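Local coordinates for protein arginyl-trna synthetase (PDB 1IQ0) that probably catalyses the ATP-dependent attachment of L-arginine to its cognate tRNA, as a class I aminoacyl-tRNA synthetase, at residues A[250-255]-A[305-310]; A[257-262]-A[368-373]; A[291-294]-A[298-301]. All coordinates share one frame; numbering follows the deposited sequence.

Contact 1: residues A[250-255]-A[305-310]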
loop_
_atom_site.group_PDB
_atom_site.type_symbol
_atom_site.label_atom_id
_atom_site.label_comp_id
_atom_site.label_asym_id
_atom_site.label_seq_id
_atom_site.Cartn_x
_atom_site.Cartn_y
_atom_site.Cartn_z
ATOM N N GLN A 250 28.547 3.301 -12.874
ATOM C CA GLN A 250 29.462 2.946 -13.959
ATOM C C GLN A 250 29.091 1.626 -14.621
ATOM O O GLN A 250 29.173 1.502 -15.839
ATOM C CB GLN A 250 30.905 2.873 -13.448
ATOM C CG GLN A 250 31.487 4.220 -13.046
ATOM C CD GLN A 250 31.422 5.252 -14.170
ATOM O OE1 GLN A 250 31.946 5.031 -15.265
ATOM N NE2 GLN A 250 30.782 6.387 -13.899
ATOM N N LYS A 251 28.698 0.642 -13.818
ATOM C CA LYS A 251 28.308 -0.660 -14.342
ATOM C C LYS A 251 27.077 -0.535 -15.228
ATOM O O LYS A 251 27.004 -1.164 -16.286
ATOM C CB LYS A 251 28.023 -1.641 -13.197
ATOM C CG LYS A 251 29.259 -1.996 -12.373
ATOM C CD LYS A 251 28.922 -2.852 -11.144
ATOM C CE LYS A 251 30.165 -3.025 -10.253
ATOM N NZ LYS A 251 29.894 -3.814 -9.012
ATOM N N ALA A 252 26.110 0.278 -14.799
ATOM C CA ALA A 252 24.888 0.467 -15.575
ATOM C C ALA A 252 25.242 1.177 -16.868
ATOM O O ALA A 252 24.786 0.787 -17.942
ATOM C CB ALA A 252 23.861 1.297 -14.780
ATOM N N LEU A 253 26.057 2.221 -16.754
ATOM C CA LEU A 253 26.488 2.998 -17.910
ATOM C C LEU A 253 27.212 2.111 -18.929
ATOM O O LEU A 253 26.951 2.191 -20.130
ATOM C CB LEU A 253 27.402 4.140 -17.453
ATOM C CG LEU A 253 26.867 5.582 -17.437
ATOM C CD1 LEU A 253 25.368 5.611 -17.357
ATOM C CD2 LEU A 253 27.494 6.331 -16.270
ATOM N N ALA A 254 28.107 1.254 -18.447
ATOM C CA ALA A 254 28.854 0.365 -19.333
ATOM C C ALA A 254 27.920 -0.624 -20.015
ATOM O O ALA A 254 28.095 -0.941 -21.185
ATOM C CB ALA A 254 29.932 -0.386 -18.551
ATOM N N LEU A 255 26.926 -1.112 -19.285
ATOM C CA LEU A 255 25.984 -2.062 -19.861
ATOM C C LEU A 255 25.125 -1.370 -20.925
ATOM O O LEU A 255 24.905 -1.917 -22.004
ATOM C CB LEU A 255 25.107 -2.662 -18.757
ATOM C CG LEU A 255 24.013 -3.650 -19.170
ATOM C CD1 LEU A 255 24.607 -4.810 -19.964
ATOM C CD2 LEU A 255 23.310 -4.159 -17.918
ATOM N N ASP A 305 18.881 6.420 -11.504
ATOM C CA ASP A 305 17.652 5.664 -11.250
ATOM C C ASP A 305 17.732 4.331 -11.986
ATOM O O ASP A 305 17.317 3.295 -11.466
ATOM C CB ASP A 305 16.408 6.430 -11.719
ATOM C CG ASP A 305 16.084 7.625 -10.830
ATOM O OD1 ASP A 305 16.457 7.600 -9.637
ATOM O OD2 ASP A 305 15.444 8.580 -11.318
ATOM N N ILE A 306 18.271 4.361 -13.202
ATOM C CA ILE A 306 18.418 3.140 -13.986
ATOM C C ILE A 306 19.358 2.149 -13.290
ATOM O O ILE A 306 19.037 0.967 -13.167
ATOM C CB ILE A 306 18.951 3.451 -15.406
ATOM C CG1 ILE A 306 17.877 4.197 -16.198
ATOM C CG2 ILE A 306 19.321 2.152 -16.136
ATOM C CD1 ILE A 306 18.389 4.803 -17.502
ATOM N N ALA A 307 20.507 2.638 -12.830
ATOM C CA ALA A 307 21.491 1.801 -12.142
ATOM C C ALA A 307 20.860 1.058 -10.962
ATOM O O ALA A 307 20.993 -0.159 -10.836
ATOM C CB ALA A 307 22.659 2.665 -11.639
ATOM N N PHE A 308 20.175 1.810 -10.106
ATOM C CA PHE A 308 19.515 1.270 -8.925
ATOM C C PHE A 308 18.435 0.253 -9.316
ATOM O O PHE A 308 18.316 -0.803 -8.700
ATOM C CB PHE A 308 18.916 2.427 -8.111
ATOM C CG PHE A 308 18.457 2.040 -6.727
ATOM C CD1 PHE A 308 19.131 1.068 -5.996
ATOM C CD2 PHE A 308 17.386 2.705 -6.128
ATOM C CE1 PHE A 308 18.744 0.765 -4.685
ATOM C CE2 PHE A 308 16.996 2.410 -4.822
ATOM C CZ PHE A 308 17.676 1.441 -4.100
ATOM N N GLN A 309 17.646 0.575 -10.336
ATOM C CA GLN A 309 16.606 -0.338 -10.811
ATOM C C GLN A 309 17.253 -1.651 -11.260
ATOM O O GLN A 309 16.722 -2.727 -11.010
ATOM C CB GLN A 309 15.857 0.274 -11.996
ATOM C CG GLN A 309 14.720 -0.582 -12.549
ATOM C CD GLN A 309 13.556 -0.708 -11.575
ATOM O OE1 GLN A 309 13.200 0.252 -10.893
ATOM N NE2 GLN A 309 12.948 -1.891 -11.522
ATOM N N PHE A 310 18.394 -1.552 -11.937
ATOM C CA PHE A 310 19.105 -2.734 -12.411
ATOM C C PHE A 310 19.516 -3.647 -11.256
ATOM O O PHE A 310 19.420 -4.871 -11.359
ATOM C CB PHE A 310 20.344 -2.324 -13.221
ATOM C CG PHE A 310 20.051 -1.973 -14.663
ATOM C CD1 PHE A 310 21.095 -1.733 -15.557
ATOM C CD2 PHE A 310 18.742 -1.892 -15.133
ATOM C CE1 PHE A 310 20.845 -1.419 -16.892
ATOM C CE2 PHE A 310 18.482 -1.576 -16.472
ATOM C CZ PHE A 310 19.538 -1.340 -17.355
#

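Contact 2: residues A[257-262]-A[368-373]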
loop_
_atom_site.group_PDB
_atom_site.type_symbol
_atom_site.label_atom_id
_atom_site.label_comp_id
_atom_site.label_asym_id
_atom_site.label_seq_id
_atom_site.Cartn_x
_atom_site.Cartn_y
_atom_site.Cartn_z
ATOM N N GLU A 257 25.843 1.400 -22.753
ATOM C CA GLU A 257 26.606 1.812 -23.931
ATOM C C GLU A 257 26.810 0.677 -24.930
ATOM O O GLU A 257 27.297 0.903 -26.034
ATOM C CB GLU A 257 27.964 2.396 -23.524
ATOM C CG GLU A 257 27.857 3.650 -22.676
ATOM C CD GLU A 257 29.201 4.313 -22.426
ATOM O OE1 GLU A 257 29.777 4.867 -23.388
ATOM O OE2 GLU A 257 29.683 4.278 -21.269
ATOM N N GLN A 258 26.448 -0.540 -24.537
ATOM C CA GLN A 258 26.563 -1.693 -25.427
ATOM C C GLN A 258 25.440 -1.633 -26.452
ATOM O O GLN A 258 25.512 -2.260 -27.510
ATOM C CB GLN A 258 26.435 -3.001 -24.645
ATOM C CG GLN A 258 27.689 -3.434 -23.916
ATOM C CD GLN A 258 27.445 -4.637 -23.023
ATOM O OE1 GLN A 258 26.762 -5.596 -23.412
ATOM N NE2 GLN A 258 28.004 -4.599 -21.823
ATOM N N SER A 259 24.395 -0.883 -26.122
ATOM C CA SER A 259 23.244 -0.736 -27.000
ATOM C C SER A 259 23.496 0.257 -28.121
ATOM O O SER A 259 24.106 1.305 -27.912
ATOM C CB SER A 259 22.022 -0.275 -26.204
ATOM O OG SER A 259 20.957 0.063 -27.073
ATOM N N PRO A 260 23.028 -0.064 -29.333
ATOM C CA PRO A 260 23.220 0.839 -30.468
ATOM C C PRO A 260 22.404 2.121 -30.278
ATOM O O PRO A 260 22.677 3.140 -30.913
ATOM C CB PRO A 260 22.743 0.003 -31.652
ATOM C CG PRO A 260 21.676 -0.862 -31.041
ATOM C CD PRO A 260 22.326 -1.291 -29.748
ATOM N N HIS A 261 21.413 2.069 -29.391
ATOM C CA HIS A 261 20.571 3.231 -29.120
ATOM C C HIS A 261 21.076 4.096 -27.965
ATOM O O HIS A 261 20.387 5.006 -27.511
ATOM C CB HIS A 261 19.137 2.781 -28.864
ATOM C CG HIS A 261 18.555 2.003 -30.000
ATOM N ND1 HIS A 261 18.291 0.653 -29.923
ATOM C CD2 HIS A 261 18.259 2.373 -31.269
ATOM C CE1 HIS A 261 17.861 0.223 -31.095
ATOM N NE2 HIS A 261 17.834 1.246 -31.929
ATOM N N VAL A 262 22.279 3.796 -27.487
ATOM C CA VAL A 262 22.911 4.568 -26.414
ATOM C C VAL A 262 24.219 5.052 -27.024
ATOM O O VAL A 262 25.130 4.262 -27.265
ATOM C CB VAL A 262 23.204 3.694 -25.174
ATOM C CG1 VAL A 262 24.146 4.426 -24.229
ATOM C CG2 VAL A 262 21.901 3.373 -24.452
ATOM N N LEU A 368 15.323 -0.858 -19.300
ATOM C CA LEU A 368 15.271 -2.301 -19.109
ATOM C C LEU A 368 15.123 -3.018 -20.459
ATOM O O LEU A 368 15.745 -4.050 -20.682
ATOM C CB LEU A 368 14.117 -2.679 -18.173
ATOM C CG LEU A 368 14.351 -2.450 -16.677
ATOM C CD1 LEU A 368 13.023 -2.488 -15.941
ATOM C CD2 LEU A 368 15.302 -3.512 -16.130
ATOM N N ALA A 369 14.311 -2.473 -21.360
ATOM C CA ALA A 369 14.126 -3.102 -22.673
ATOM C C ALA A 369 15.404 -3.028 -23.520
ATOM O O ALA A 369 15.865 -4.040 -24.055
ATOM C CB ALA A 369 12.958 -2.442 -23.422
ATOM N N LEU A 370 15.983 -1.836 -23.627
ATOM C CA LEU A 370 17.203 -1.649 -24.409
ATOM C C LEU A 370 18.360 -2.501 -23.898
ATOM O O LEU A 370 19.232 -2.913 -24.668
ATOM C CB LEU A 370 17.608 -0.176 -24.406
ATOM C CG LEU A 370 16.631 0.729 -25.157
ATOM C CD1 LEU A 370 16.991 2.189 -24.938
ATOM C CD2 LEU A 370 16.665 0.375 -26.640
ATOM N N ALA A 371 18.369 -2.764 -22.598
ATOM C CA ALA A 371 19.423 -3.570 -22.005
ATOM C C ALA A 371 19.133 -5.039 -22.283
ATOM O O ALA A 371 19.914 -5.910 -21.918
ATOM C CB ALA A 371 19.491 -3.320 -20.498
ATOM N N GLY A 372 17.995 -5.309 -22.917
ATOM C CA GLY A 372 17.640 -6.678 -23.237
ATOM C C GLY A 372 16.777 -7.387 -22.207
ATOM O O GLY A 372 16.868 -8.603 -22.050
ATOM N N TYR A 373 15.944 -6.630 -21.500
ATOM C CA TYR A 373 15.053 -7.205 -20.495
ATOM C C TYR A 373 13.645 -6.671 -20.688
ATOM O O TYR A 373 13.090 -6.020 -19.806
ATOM C CB TYR A 373 15.542 -6.874 -19.086
ATOM C CG TYR A 373 16.913 -7.418 -18.785
ATOM C CD1 TYR A 373 18.054 -6.669 -19.054
ATOM C CD2 TYR A 373 17.072 -8.701 -18.258
ATOM C CE1 TYR A 373 19.334 -7.182 -18.804
ATOM C CE2 TYR A 373 18.340 -9.226 -18.006
ATOM C CZ TYR A 373 19.465 -8.460 -18.280
ATOM O OH TYR A 373 20.716 -8.972 -18.021
HETATM O O HOH W 1 19.480 -1.883 -27.506
#

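Contact 3: residues A[291-294]-A[298-301]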
loop_
_atom_site.group_PDB
_atom_site.type_symbol
_atom_site.label_atom_id
_atom_site.label_comp_id
_atom_site.label_asym_id
_atom_site.label_seq_id
_atom_site.Cartn_x
_atom_site.Cartn_y
_atom_site.Cartn_z
ATOM N N VAL A 291 18.982 11.929 -21.322
ATOM C CA VAL A 291 20.408 12.157 -21.136
ATOM C C VAL A 291 20.898 11.342 -19.945
ATOM O O VAL A 291 20.295 11.385 -18.878
ATOM C CB VAL A 291 20.714 13.646 -20.882
ATOM C CG1 VAL A 291 22.215 13.843 -20.695
ATOM C CG2 VAL A 291 20.206 14.485 -22.045
ATOM N N LEU A 292 21.976 10.582 -20.141
ATOM C CA LEU A 292 22.552 9.774 -19.070
ATOM C C LEU A 292 23.728 10.559 -18.486
ATOM O O LEU A 292 23.820 10.742 -17.272
ATOM C CB LEU A 292 23.023 8.414 -19.610
ATOM C CG LEU A 292 21.946 7.490 -20.205
ATOM C CD1 LEU A 292 22.580 6.230 -20.773
ATOM C CD2 LEU A 292 20.940 7.121 -19.128
ATOM N N LEU A 293 24.619 11.022 -19.363
ATOM C CA LEU A 293 25.775 11.821 -18.962
ATOM C C LEU A 293 25.755 13.149 -19.714
ATOM O O LEU A 293 25.670 13.167 -20.940
ATOM C CB LEU A 293 27.090 11.098 -19.285
ATOM C CG LEU A 293 27.480 9.859 -18.473
ATOM C CD1 LEU A 293 28.811 9.312 -18.975
ATOM C CD2 LEU A 293 27.583 10.221 -17.005
ATOM N N ARG A 294 25.818 14.260 -18.987
ATOM C CA ARG A 294 25.837 15.566 -19.640
ATOM C C ARG A 294 27.218 15.707 -20.270
ATOM O O ARG A 294 28.136 14.966 -19.917
ATOM C CB ARG A 294 25.594 16.689 -18.625
ATOM C CG ARG A 294 24.283 16.547 -17.853
ATOM C CD ARG A 294 23.937 17.815 -17.088
ATOM N NE ARG A 294 22.775 17.644 -16.214
ATOM C CZ ARG A 294 22.781 16.931 -15.088
ATOM N NH1 ARG A 294 23.892 16.320 -14.696
ATOM N NH2 ARG A 294 21.677 16.826 -14.349
ATOM N N THR A 298 29.029 14.905 -15.986
ATOM C CA THR A 298 28.196 14.669 -14.810
ATOM C C THR A 298 27.022 13.722 -15.071
ATOM O O THR A 298 26.280 13.886 -16.040
ATOM C CB THR A 298 27.643 15.995 -14.264
ATOM O OG1 THR A 298 28.736 16.845 -13.885
ATOM C CG2 THR A 298 26.766 15.745 -13.049
ATOM N N ALA A 299 26.857 12.735 -14.194
ATOM C CA ALA A 299 25.781 11.765 -14.330
ATOM C C ALA A 299 24.443 12.403 -13.997
ATOM O O ALA A 299 24.347 13.275 -13.133
ATOM C CB ALA A 299 26.025 10.576 -13.423
ATOM N N THR A 300 23.406 11.951 -14.687
ATOM C CA THR A 300 22.065 12.478 -14.485
ATOM C C THR A 300 21.306 11.629 -13.468
ATOM O O THR A 300 21.715 10.505 -13.164
ATOM C CB THR A 300 21.293 12.471 -15.818
ATOM O OG1 THR A 300 20.109 13.257 -15.691
ATOM C CG2 THR A 300 20.898 11.056 -16.193
ATOM N N TYR A 301 20.205 12.166 -12.941
ATOM C CA TYR A 301 19.380 11.423 -11.986
ATOM C C TYR A 301 18.750 10.217 -12.685
ATOM O O TYR A 301 18.488 9.183 -12.064
ATOM C CB TYR A 301 18.281 12.318 -11.407
ATOM C CG TYR A 301 18.781 13.279 -10.355
ATOM C CD1 TYR A 301 19.653 14.315 -10.685
ATOM C CD2 TYR A 301 18.409 13.131 -9.020
ATOM C CE1 TYR A 301 20.141 15.179 -9.710
ATOM C CE2 TYR A 301 18.892 13.989 -8.039
ATOM C CZ TYR A 301 19.758 15.008 -8.389
ATOM O OH TYR A 301 20.243 15.853 -7.420
#

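Contact 1: residues A[250-255]-A[305-310]
Ala252 of helix 248-256 meets Ala307 of helix 301-312 where the two helices of the catalytic domain cross almost at a right angle, 95° between the short axes. The tight spot is this alanine pair: CB of Ala252 comes 3.6 Å from CB of Ala307 and equally close to its CA. With only methyl groups between the backbones, the axes approach to 8.8 Å, and the CA atoms of Ala252 and Ala307 lie 5.0 Å apart. No hydrogen bond links the segments; the contact is wholly apolar.

Beyond the alanines, toward the C-terminal ends of both segments, larger side chains make the contact. Leu255, partly exposed, has CG anti to the backbone N, beside the carbonyl carbon (chi1 178°), and from there CD2 reaches the Phe310 ring obliquely, 3.8 Å from CE1. The first helix has an outer side that takes no part in this crossing: there the exposed Lys251 turns NZ to the carbonyl oxygens of Ala246 and Glu317. Phe310, by contrast, is buried, with Leu316 and Leu368 from elsewhere in the chain against it. Its own helix supports it too: CG2 of Ile306 sits 3.7 Å above one ring face, offset toward the rim.

Contact 2: residues A[257-262]-A[368-373]
His261 and Leu370 make the main side-chain contact between a Ser-Pro-His-Val turn and the C-terminal end of helix 361-370. The turn is a type I beta turn from Ser259 to Val262 that contains an ST turn, and the helix finishes in a Schellman motif. CD2 of Leu370 approaches the His261 ring obliquely, 3.7 Å from ND1 and a little farther from CB, the two side chains crossing at about a right angle. Beside this van der Waals touch lies a water-mediated one. A water molecule joins the segments, modelled 2.5 Å from OG of Ser259, a distance too short to be taken at face value, and donating to O of Leu370 at 3.0 Å. Serine and carbonyl do not bond directly.

One step out, the turn fixes the serine. OG stands opposite the backbone N (chi1 171°), which places it beside the carbonyl carbon, turned forward along the chain to accept from N of His261 with an N-H...O angle of 152°. The same oxygen accepts in the ST turn and, as modelled, meets the bridging water. Val262 N closes the beta turn onto Ser259 O, while CG of Pro260 covers one face of the His261 ring near its rim. Farther out, Pro280 also touches His261, Met276 of strand 274-277 packs on Leu370, and a salt bridge from Glu257 to Arg264 ties the start of the loop to residues beyond the turn.

On the helix side, Gly372 takes the positive phi (93°) that ends the helix, a conformation in which a CB would press on the preceding carbonyl oxygen. Two bonds complete the Schellman motif: Gly372 N reaches Ala369 O, and Tyr373 N reaches Leu368 O at 2.7 Å.

Contact 3: residues A[291-294]-A[298-301]
Arg294 lays its guanidinium beside three residues of 298-301: OG1 of Thr300 lies over one face, 4.1 Å from NH2, while CG2 of Thr298 sits at the edge near the plane, 3.4 Å from NH1. Ala299 O approaches obliquely and receives only a weak bond from NH1, 3.5 Å long and bent to 137°. An extended chain from CG to NE carries the group alongside Thr298 and Ala299 to Thr300.

The backbones pair in a tight hairpin-like turn with a single antiparallel bridge. Arg294 N donates to Thr298 O (3.0 Å, a nearly straight 168°) and Thr300 N to Leu292 O (2.9 Å), framing Leu293 and Ala299 as a non-hydrogen-bonded pair. CD2 of Leu293 packs on CA of Ala299 at 3.6 Å. On its other side the hairpin joins strand 274-277, where Leu292 and Leu293 both face Leu274 in a classic beta bulge. Thr300 occupies the N-cap position of helix 301-312, so the bond to its N sets the hairpin directly before that helix.

Two backbone bonds thus fix the pairing, whereas across this contact the arginine side chain adds only a weak bond and van der Waals touch, so the pairing does not depend on it.

How the contacts relate
From the N terminus, helix 248-256 gives contact 1 its first segment, and the turn that follows gives contact 2 its first. Next comes contact 3, whose hairpin closes a loop of only three residues and leads into helix 301-312. That helix closes the 49-residue loop of contact 1, and the end of helix 361-370 closes the 105-residue loop of contact 2. Contact 3 is thus nested in both loops, while contacts 1 and 2 cross. All three touch: Phe310 CZ lies 3.7 Å from Ala371 CB, Ile306 CD1 3.8 Å from Leu292 CD2, and Val262 CG1 4.2 Å from Leu292 CD1. Such apolar packing joins helices 248-256, 301-312 and 361-370 to the hairpin paired with strand 274-277.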